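Local coordinates for orotidine 5'-phosphate decarboxylase (Streptomyces avermitilis, PDB 3V75), which probably catalyses the decarboxylation of orotidine 5'-phosphate to UMP, the last step of de novo UMP biosynthesis, at residues V72-E77 with P278-L283; E25-R30 with G170-A175; Y231-N236 with G256-A261. All blocks are in the same frame, centred on the assembly; numbering follows the deposited sequence. Where two conformers were deposited one is given.

Interaction 1 of 3, residues V72-E77 with P278-L283; sequences VEALGE and PDVRAL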
loop_
_atom_site.group_PDB
_atom_site.type_symbol
_atom_site.label_atom_id
_atom_site.label_comp_id
_atom_site.label_asym_id
_atom_site.label_seq_id
_atom_site.Cartn_x
_atom_site.Cartn_y
_atom_site.Cartn_z
ATOM N N VAL A 72 -5.765 21.478 -9.974
ATOM C CA VAL A 72 -5.747 22.327 -8.787
ATOM C C VAL A 72 -6.002 23.793 -9.102
ATOM O O VAL A 72 -6.676 24.489 -8.332
ATOM C CB VAL A 72 -4.435 22.142 -8.004
ATOM C CG1 VAL A 72 -4.419 23.069 -6.802
ATOM C CG2 VAL A 72 -4.302 20.663 -7.581
ATOM N N GLU A 73 -5.493 24.278 -10.230
ATOM C CA GLU A 73 -5.783 25.669 -10.601
ATOM C C GLU A 73 -7.274 25.888 -10.816
ATOM O O GLU A 73 -7.830 26.895 -10.373
ATOM C CB GLU A 73 -5.024 26.088 -11.864
ATOM C CG GLU A 73 -3.542 26.228 -11.560
ATOM C CD GLU A 73 -2.687 26.512 -12.772
ATOM O OE1 GLU A 73 -3.151 26.320 -13.940
ATOM O OE2 GLU A 73 -1.494 26.917 -12.574
ATOM N N ALA A 74 -7.914 24.942 -11.507
ATOM C CA ALA A 74 -9.334 25.082 -11.823
ATOM C C ALA A 74 -10.201 24.939 -10.599
ATOM O O ALA A 74 -11.183 25.670 -10.434
ATOM C CB ALA A 74 -9.758 24.019 -12.853
ATOM N N LEU A 75 -9.867 23.978 -9.749
ATOM C CA LEU A 75 -10.776 23.548 -8.690
ATOM C C LEU A 75 -10.329 23.796 -7.246
ATOM O O LEU A 75 -11.147 23.672 -6.341
ATOM C CB LEU A 75 -11.060 22.038 -8.852
ATOM C CG LEU A 75 -11.786 21.666 -10.163
ATOM C CD1 LEU A 75 -11.939 20.141 -10.199
ATOM C CD2 LEU A 75 -13.128 22.371 -10.279
ATOM N N GLY A 76 -9.053 24.163 -7.044
ATOM C CA GLY A 76 -8.484 24.166 -5.692
ATOM C C GLY A 76 -9.210 25.093 -4.738
ATOM O O GLY A 76 -9.318 24.780 -3.556
ATOM N N GLU A 77 -9.722 26.213 -5.239
ATOM C CA GLU A 77 -10.452 27.147 -4.385
ATOM C C GLU A 77 -11.925 26.810 -4.233
ATOM O O GLU A 77 -12.633 27.469 -3.452
ATOM C CB GLU A 77 -10.292 28.577 -4.889
ATOM C CG GLU A 77 -8.820 29.028 -4.791
ATOM C CD GLU A 77 -8.615 30.527 -5.086
ATOM O OE1 GLU A 77 -9.627 31.272 -5.268
ATOM O OE2 GLU A 77 -7.433 30.947 -5.150
ATOM N N PRO A 278 -9.388 19.525 -20.502
ATOM C CA PRO A 278 -8.643 20.529 -19.715
ATOM C C PRO A 278 -9.317 21.902 -19.545
ATOM O O PRO A 278 -8.722 22.843 -19.005
ATOM C CB PRO A 278 -7.326 20.660 -20.482
ATOM C CG PRO A 278 -7.633 20.242 -21.857
ATOM C CD PRO A 278 -8.832 19.323 -21.847
ATOM N N ASP A 279 -10.551 22.048 -20.035
ATOM C CA ASP A 279 -11.272 23.327 -19.981
ATOM C C ASP A 279 -11.602 23.687 -18.530
ATOM O O ASP A 279 -12.373 22.972 -17.861
ATOM C CB ASP A 279 -12.549 23.162 -20.820
ATOM C CG ASP A 279 -13.391 24.382 -20.887
ATOM O OD1 ASP A 279 -13.488 25.200 -19.937
ATOM O OD2 ASP A 279 -14.003 24.572 -21.971
ATOM N N VAL A 280 -11.015 24.773 -18.033
ATOM C CA VAL A 280 -11.142 25.089 -16.613
ATOM C C VAL A 280 -12.561 25.505 -16.253
ATOM O O VAL A 280 -13.025 25.204 -15.138
ATOM C CB VAL A 280 -10.103 26.141 -16.147
ATOM C CG1 VAL A 280 -8.687 25.580 -16.341
ATOM C CG2 VAL A 280 -10.319 27.486 -16.899
ATOM N N ARG A 281 -13.284 26.170 -17.159
ATOM C CA ARG A 281 -14.668 26.511 -16.841
ATOM C C ARG A 281 -15.518 25.242 -16.834
ATOM O O ARG A 281 -16.431 25.127 -16.013
ATOM C CB ARG A 281 -15.273 27.502 -17.843
ATOM C CG ARG A 281 -14.656 28.883 -17.804
ATOM C CD ARG A 281 -15.244 29.768 -18.903
ATOM N NE ARG A 281 -14.564 31.079 -18.953
ATOM C CZ ARG A 281 -14.630 31.922 -19.983
ATOM N NH1 ARG A 281 -15.324 31.601 -21.065
ATOM N NH2 ARG A 281 -13.956 33.087 -19.937
ATOM N N ALA A 282 -15.234 24.314 -17.740
ATOM C CA ALA A 282 -16.004 23.064 -17.783
ATOM C C ALA A 282 -15.757 22.238 -16.510
ATOM O O ALA A 282 -16.696 21.635 -15.963
ATOM C CB ALA A 282 -15.653 22.254 -19.014
ATOM N N LEU A 283 -14.507 22.214 -16.027
ATOM C CA LEU A 283 -14.182 21.493 -14.779
ATOM C C LEU A 283 -14.934 22.098 -13.605
ATOM O O LEU A 283 -15.568 21.378 -12.828
ATOM C CB LEU A 283 -12.667 21.570 -14.502
ATOM C CG LEU A 283 -11.847 20.612 -15.361
ATOM C CD1 LEU A 283 -10.359 21.046 -15.358
ATOM C CD2 LEU A 283 -12.021 19.162 -14.870
#
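A74 fills the tight centre of this contact: its CB lies 3.9 Å from CB of V280 and equally 3.9 Å from CD1 of L283, one methyl set between two branched side chains a helical turn apart. A small residue here lets the two backbones come close, with CA of A74 only 5.1 Å from CA of V280. L75 adds a second point: with CG anti to its carbonyl carbon (chi1 -63°) and CD1 anti to CA, the CD2 branch reaches O of L283 at 3.7 Å, resting on the partner backbone more than on the side chain.

The packing thins out past V280, which is exposed and offers A74 chiefly its CB and CG1. On this solvent side D279 is the N-cap of helix 280-299; its OD1 takes the N-H of A282 at 2.9 Å, from well above the carboxylate plane, while E73 turns to a salt bridge with R69.

The contact thus sets the C-terminal part of helix 61-75 against the first turn of helix 280-299, two outer helices of the barrel. V273 of helix 271-274 touches both L75 and L283, W55 also covers L283, and V72 packs on helix 93-109.

Interaction 2 of 3, residues E25-R30 with G170-A175; sequences EPFGAR and GLFVLA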
loop_
_atom_site.group_PDB
_atom_site.type_symbol
_atom_site.label_atom_id
_atom_site.label_comp_id
_atom_site.label_asym_id
_atom_site.label_seq_id
_atom_site.Cartn_x
_atom_site.Cartn_y
_atom_site.Cartn_z
ATOM N N GLU A 25 -6.915 21.857 13.746
ATOM C CA GLU A 25 -8.160 21.348 14.326
ATOM C C GLU A 25 -8.385 19.905 13.825
ATOM O O GLU A 25 -7.907 19.529 12.757
ATOM C CB GLU A 25 -9.308 22.302 13.943
ATOM C CG GLU A 25 -10.733 21.724 14.155
ATOM C CD GLU A 25 -11.930 22.662 13.867
ATOM O OE1 GLU A 25 -11.992 23.358 12.811
ATOM O OE2 GLU A 25 -12.842 22.632 14.743
ATOM N N PRO A 26 -9.065 19.061 14.619
ATOM C CA PRO A 26 -9.238 17.659 14.215
ATOM C C PRO A 26 -9.873 17.500 12.824
ATOM O O PRO A 26 -10.761 18.298 12.457
ATOM C CB PRO A 26 -10.146 17.089 15.318
ATOM C CG PRO A 26 -9.829 17.937 16.530
ATOM C CD PRO A 26 -9.556 19.316 15.994
ATOM N N PHE A 27 -9.389 16.520 12.067
ATOM C CA PHE A 27 -9.852 16.300 10.718
ATOM C C PHE A 27 -11.382 16.198 10.597
ATOM O O PHE A 27 -11.966 16.803 9.674
ATOM C CB PHE A 27 -9.178 15.073 10.108
ATOM C CG PHE A 27 -9.677 14.733 8.753
ATOM C CD1 PHE A 27 -9.408 15.568 7.681
ATOM C CD2 PHE A 27 -10.417 13.581 8.540
ATOM C CE1 PHE A 27 -9.864 15.240 6.392
ATOM C CE2 PHE A 27 -10.890 13.267 7.266
ATOM C CZ PHE A 27 -10.625 14.116 6.200
ATOM N N GLY A 28 -12.040 15.471 11.496
ATOM C CA GLY A 28 -13.482 15.270 11.352
ATOM C C GLY A 28 -14.192 16.624 11.377
ATOM O O GLY A 28 -15.108 16.886 10.556
ATOM N N ALA A 29 -13.794 17.500 12.304
ATOM C CA ALA A 29 -14.370 18.826 12.389
ATOM C C ALA A 29 -14.032 19.667 11.155
ATOM O O ALA A 29 -14.898 20.396 10.625
ATOM C CB ALA A 29 -13.882 19.545 13.658
ATOM N N ARG A 30 -12.777 19.623 10.703
ATOM C CA ARG A 30 -12.391 20.425 9.536
ATOM C C ARG A 30 -13.131 19.945 8.282
ATOM O O ARG A 30 -13.549 20.771 7.454
ATOM C CB ARG A 30 -10.869 20.378 9.332
ATOM C CG ARG A 30 -10.112 21.032 10.504
ATOM C CD ARG A 30 -8.611 21.191 10.183
ATOM N NE ARG A 30 -7.940 19.898 9.983
ATOM C CZ ARG A 30 -7.341 19.509 8.856
ATOM N NH1 ARG A 30 -7.330 20.305 7.783
ATOM N NH2 ARG A 30 -6.765 18.314 8.782
ATOM N N GLY A 170 -6.639 12.608 9.528
ATOM C CA GLY A 170 -7.539 11.470 9.683
ATOM C C GLY A 170 -7.072 10.271 8.867
ATOM O O GLY A 170 -6.053 10.320 8.156
ATOM N N LEU A 171 -7.828 9.186 8.979
ATOM C CA LEU A 171 -7.599 7.998 8.161
ATOM C C LEU A 171 -8.921 7.590 7.521
ATOM O O LEU A 171 -9.992 7.883 8.075
ATOM C CB LEU A 171 -7.113 6.800 8.997
ATOM C CG LEU A 171 -5.797 6.998 9.773
ATOM C CD1 LEU A 171 -5.518 5.723 10.633
ATOM C CD2 LEU A 171 -4.617 7.294 8.875
ATOM N N PHE A 172 -8.832 6.904 6.375
ATOM C CA PHE A 172 -9.970 6.147 5.838
ATOM C C PHE A 172 -9.529 4.716 5.701
ATOM O O PHE A 172 -8.635 4.386 4.903
ATOM C CB PHE A 172 -10.400 6.698 4.485
ATOM C CG PHE A 172 -11.117 8.043 4.586
ATOM C CD1 PHE A 172 -10.403 9.241 4.472
ATOM C CD2 PHE A 172 -12.502 8.105 4.831
ATOM C CE1 PHE A 172 -11.060 10.464 4.575
ATOM C CE2 PHE A 172 -13.144 9.319 4.932
ATOM C CZ PHE A 172 -12.431 10.497 4.802
ATOM N N VAL A 173 -10.145 3.855 6.503
ATOM C CA VAL A 173 -9.817 2.434 6.506
ATOM C C VAL A 173 -10.682 1.723 5.495
ATOM O O VAL A 173 -11.897 1.895 5.515
ATOM C CB VAL A 173 -10.051 1.830 7.931
ATOM C CG1 VAL A 173 -9.721 0.329 7.935
ATOM C CG2 VAL A 173 -9.180 2.602 8.964
ATOM N N LEU A 174 -10.084 0.910 4.622
ATOM C CA LEU A 174 -10.900 0.144 3.676
ATOM C C LEU A 174 -11.880 -0.732 4.438
ATOM O O LEU A 174 -11.476 -1.483 5.338
ATOM C CB LEU A 174 -10.032 -0.762 2.820
ATOM C CG LEU A 174 -8.916 -0.102 2.018
ATOM C CD1 LEU A 174 -8.129 -1.117 1.224
ATOM C CD2 LEU A 174 -9.492 0.996 1.075
ATOM N N ALA A 175 -13.171 -0.645 4.108
ATOM C CA ALA A 175 -14.160 -1.488 4.773
ATOM C C ALA A 175 -14.952 -2.325 3.769
ATOM O O ALA A 175 -14.930 -3.546 3.807
ATOM C CB ALA A 175 -15.093 -0.648 5.651
#
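F27 runs along the start of strand 170-176, and its side chain meets the strand from CB to the far end of the ring. CB begins at the backbone, 3.6 Å from N of G170; CG follows at 3.8 Å from the same nitrogen. Further out, CD2 lies 3.7 Å from CA of G170, and the far end of the ring is given to F172, with CE2 of F27 3.9 Å from CE1 of F172 and CZ almost as near. The two aromatic side chains cross at about a right angle. With CG anti to the backbone N (chi1 176°), the ring extends from the first turn of helix 27-38 across the glycine. G170 makes this possible, because a CB there would collide with CD2 of F27.

With an alanine at F27, G170 and the outer end of the F172 ring would probably lose the ring that packs on them, leaving a gap under the helix. At the ring's edge, in its plane, lies NH2 of R30, whose NE bonds O of E25 at 2.8 Å and whose NH1 forms a salt bridge with D144.

G170 begins its strand, so the start of helix 27-38 packs at the N-terminal end of the barrel strands. Strand 170-176 is bonded to strands 145-148 and 217-221, and F172 touches residues of both and of strand 113-120; A145 meets both phenylalanines.

Interaction 3 of 3, residues Y231-N236 with G256-A261; sequences YDLDIN and GVFGAA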
loop_
_atom_site.group_PDB
_atom_site.type_symbol
_atom_site.label_atom_id
_atom_site.label_comp_id
_atom_site.label_asym_id
_atom_site.label_seq_id
_atom_site.Cartn_x
_atom_site.Cartn_y
_atom_site.Cartn_z
ATOM N N TYR A 231 -25.013 -3.344 7.159
ATOM C CA TYR A 231 -23.909 -2.802 7.965
ATOM C C TYR A 231 -24.354 -1.592 8.756
ATOM O O TYR A 231 -25.191 -0.800 8.282
ATOM C CB TYR A 231 -22.717 -2.453 7.073
ATOM C CG TYR A 231 -22.159 -3.702 6.470
ATOM C CD1 TYR A 231 -21.250 -4.494 7.198
ATOM C CD2 TYR A 231 -22.604 -4.169 5.226
ATOM C CE1 TYR A 231 -20.771 -5.702 6.675
ATOM C CE2 TYR A 231 -22.137 -5.384 4.695
ATOM C CZ TYR A 231 -21.209 -6.135 5.416
ATOM O OH TYR A 231 -20.751 -7.312 4.881
ATOM N N ASP A 232 -23.792 -1.438 9.954
ATOM C CA ASP A 232 -24.016 -0.239 10.761
ATOM C C ASP A 232 -22.987 0.817 10.385
ATOM O O ASP A 232 -21.824 0.773 10.804
ATOM C CB ASP A 232 -23.888 -0.578 12.249
ATOM C CG ASP A 232 -24.215 0.597 13.130
ATOM O OD1 ASP A 232 -24.515 1.698 12.617
ATOM O OD2 ASP A 232 -24.153 0.419 14.377
ATOM N N LEU A 233 -23.414 1.758 9.554
ATOM C CA LEU A 233 -22.517 2.805 9.072
ATOM C C LEU A 233 -22.492 4.028 10.004
ATOM O O LEU A 233 -21.806 5.017 9.688
ATOM C CB LEU A 233 -22.929 3.228 7.643
ATOM C CG LEU A 233 -22.883 2.098 6.623
ATOM C CD1 LEU A 233 -23.321 2.653 5.214
ATOM C CD2 LEU A 233 -21.514 1.471 6.565
ATOM N N ASP A 234 -23.216 3.958 11.125
ATOM C CA ASP A 234 -23.281 4.983 12.176
ATOM C C ASP A 234 -21.961 4.912 12.951
ATOM O O ASP A 234 -22.013 4.463 14.111
ATOM C CB ASP A 234 -24.412 4.652 13.193
ATOM C CG ASP A 234 -24.737 5.829 14.153
ATOM O OD1 ASP A 234 -24.074 6.871 14.049
ATOM O OD2 ASP A 234 -25.668 5.689 15.008
ATOM N N ILE A 235 -20.821 5.281 12.373
ATOM C CA ILE A 235 -19.522 5.155 13.063
ATOM C C ILE A 235 -18.999 6.487 13.576
ATOM O O ILE A 235 -17.874 6.563 14.084
ATOM C CB ILE A 235 -18.463 4.492 12.155
ATOM C CG1 ILE A 235 -18.206 5.337 10.908
ATOM C CG2 ILE A 235 -18.932 3.085 11.791
ATOM C CD1 ILE A 235 -16.965 4.936 10.109
ATOM N N ASN A 236 -19.810 7.534 13.478
ATOM C CA ASN A 236 -19.374 8.889 13.868
ATOM C C ASN A 236 -18.050 9.265 13.207
ATOM O O ASN A 236 -17.175 9.942 13.805
ATOM C CB ASN A 236 -19.305 9.088 15.391
ATOM C CG ASN A 236 -19.113 10.537 15.756
ATOM O OD1 ASN A 236 -19.662 11.423 15.074
ATOM N ND2 ASN A 236 -18.303 10.814 16.777
ATOM N N GLY A 256 -30.753 7.234 -0.348
ATOM C CA GLY A 256 -31.272 5.877 -0.277
ATOM C C GLY A 256 -30.173 4.835 -0.053
ATOM O O GLY A 256 -30.409 3.821 0.601
ATOM N N VAL A 257 -28.993 5.069 -0.617
ATOM C CA VAL A 257 -27.887 4.107 -0.480
ATOM C C VAL A 257 -27.341 4.102 0.973
ATOM O O VAL A 257 -27.174 3.023 1.586
ATOM C CB VAL A 257 -26.734 4.424 -1.498
ATOM C CG1 VAL A 257 -25.496 3.538 -1.228
ATOM C CG2 VAL A 257 -27.197 4.204 -2.916
ATOM N N PHE A 258 -27.129 5.293 1.526
ATOM C CA PHE A 258 -26.451 5.438 2.816
ATOM C C PHE A 258 -27.356 5.662 4.024
ATOM O O PHE A 258 -26.876 5.614 5.171
ATOM C CB PHE A 258 -25.399 6.535 2.737
ATOM C CG PHE A 258 -24.205 6.146 1.926
ATOM C CD1 PHE A 258 -24.083 6.533 0.586
ATOM C CD2 PHE A 258 -23.198 5.360 2.499
ATOM C CE1 PHE A 258 -22.983 6.144 -0.161
ATOM C CE2 PHE A 258 -22.094 4.976 1.752
ATOM C CZ PHE A 258 -21.975 5.360 0.443
ATOM N N GLY A 259 -28.658 5.882 3.817
ATOM C CA GLY A 259 -29.538 6.122 4.962
ATOM C C GLY A 259 -29.162 7.386 5.728
ATOM O O GLY A 259 -28.611 8.339 5.151
ATOM N N ALA A 260 -29.386 7.367 7.046
ATOM C CA ALA A 260 -29.077 8.518 7.890
ATOM C C ALA A 260 -27.592 8.868 7.836
ATOM O O ALA A 260 -27.205 10.037 7.967
ATOM C CB ALA A 260 -29.503 8.263 9.317
ATOM N N ALA A 261 -26.747 7.865 7.583
ATOM C CA ALA A 261 -25.326 8.127 7.505
ATOM C C ALA A 261 -24.892 8.953 6.289
ATOM O O ALA A 261 -23.707 9.317 6.171
ATOM C CB ALA A 261 -24.539 6.818 7.538
#
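Two similar first torsions bring L233 and F258 together: in each, CG stands anti to the carbonyl carbon and beside the backbone N (chi1 -60° in L233, -72° in F258). L233 then continues fully extended to CD1, and this methyl meets CD2 of F258 at 3.8 Å, the leucine and phenylalanine side chains crossing obliquely. L233 touches the ring at this one carbon, while one of the ring's faces is partly covered by CG1 of V257, 3.7 Å above the plane and offset toward the rim.

Nearer the backbone, L233 has a second partner. Its CB lies 3.9 Å from CB of A261, whose methyl is also 3.9 Å from O of L233, so the alanine rests against both side chain and main chain. L233 thus spans the two parts of segment 256-261: its base meets the 3-10 turn and its tip the end of the preceding helix. Between these parts the chain turns at G259 with a positive phi, which glycine adopts most readily.

The loop is shaped locally as well. OD1 of D232 accepts the N-H of D234 at 3.0 Å, approached from above the carboxylate plane, which makes an Asx turn around L233; D234 in turn is the centre of an inverse gamma turn. L201 of helix 196-207 also packs on L233.

In this TIM barrel of eight parallel strands, the loop leading into the seventh strand, 239-241, packs against the end of helix 254-258 and the 3-10 segment after it. Both sides touch that strand, L233 and A261 on L239 and F258 on A241, and the contact lies away from K119, the predicted proton donor.

Overall arrangement
The three contacts join different parts of one closed barrel. Interaction 2 lies nearest the middle, about 9 Å from the centre of the chain, whereas interactions 1 and 3 are peripheral, at about 19 and 17 Å. Interaction 2 is also the one related to the active site: the side chain of F172 is about 8 Å from that of K119, the predicted proton donor. None touches another; the nearest atoms of interactions 2 and 3 are about 7 Å apart, and the centres of interactions 1 and 3 about 32 Å. Along the chain, interaction 3 is nested within the long loop closed by interaction 1, while interactions 1 and 2 cross.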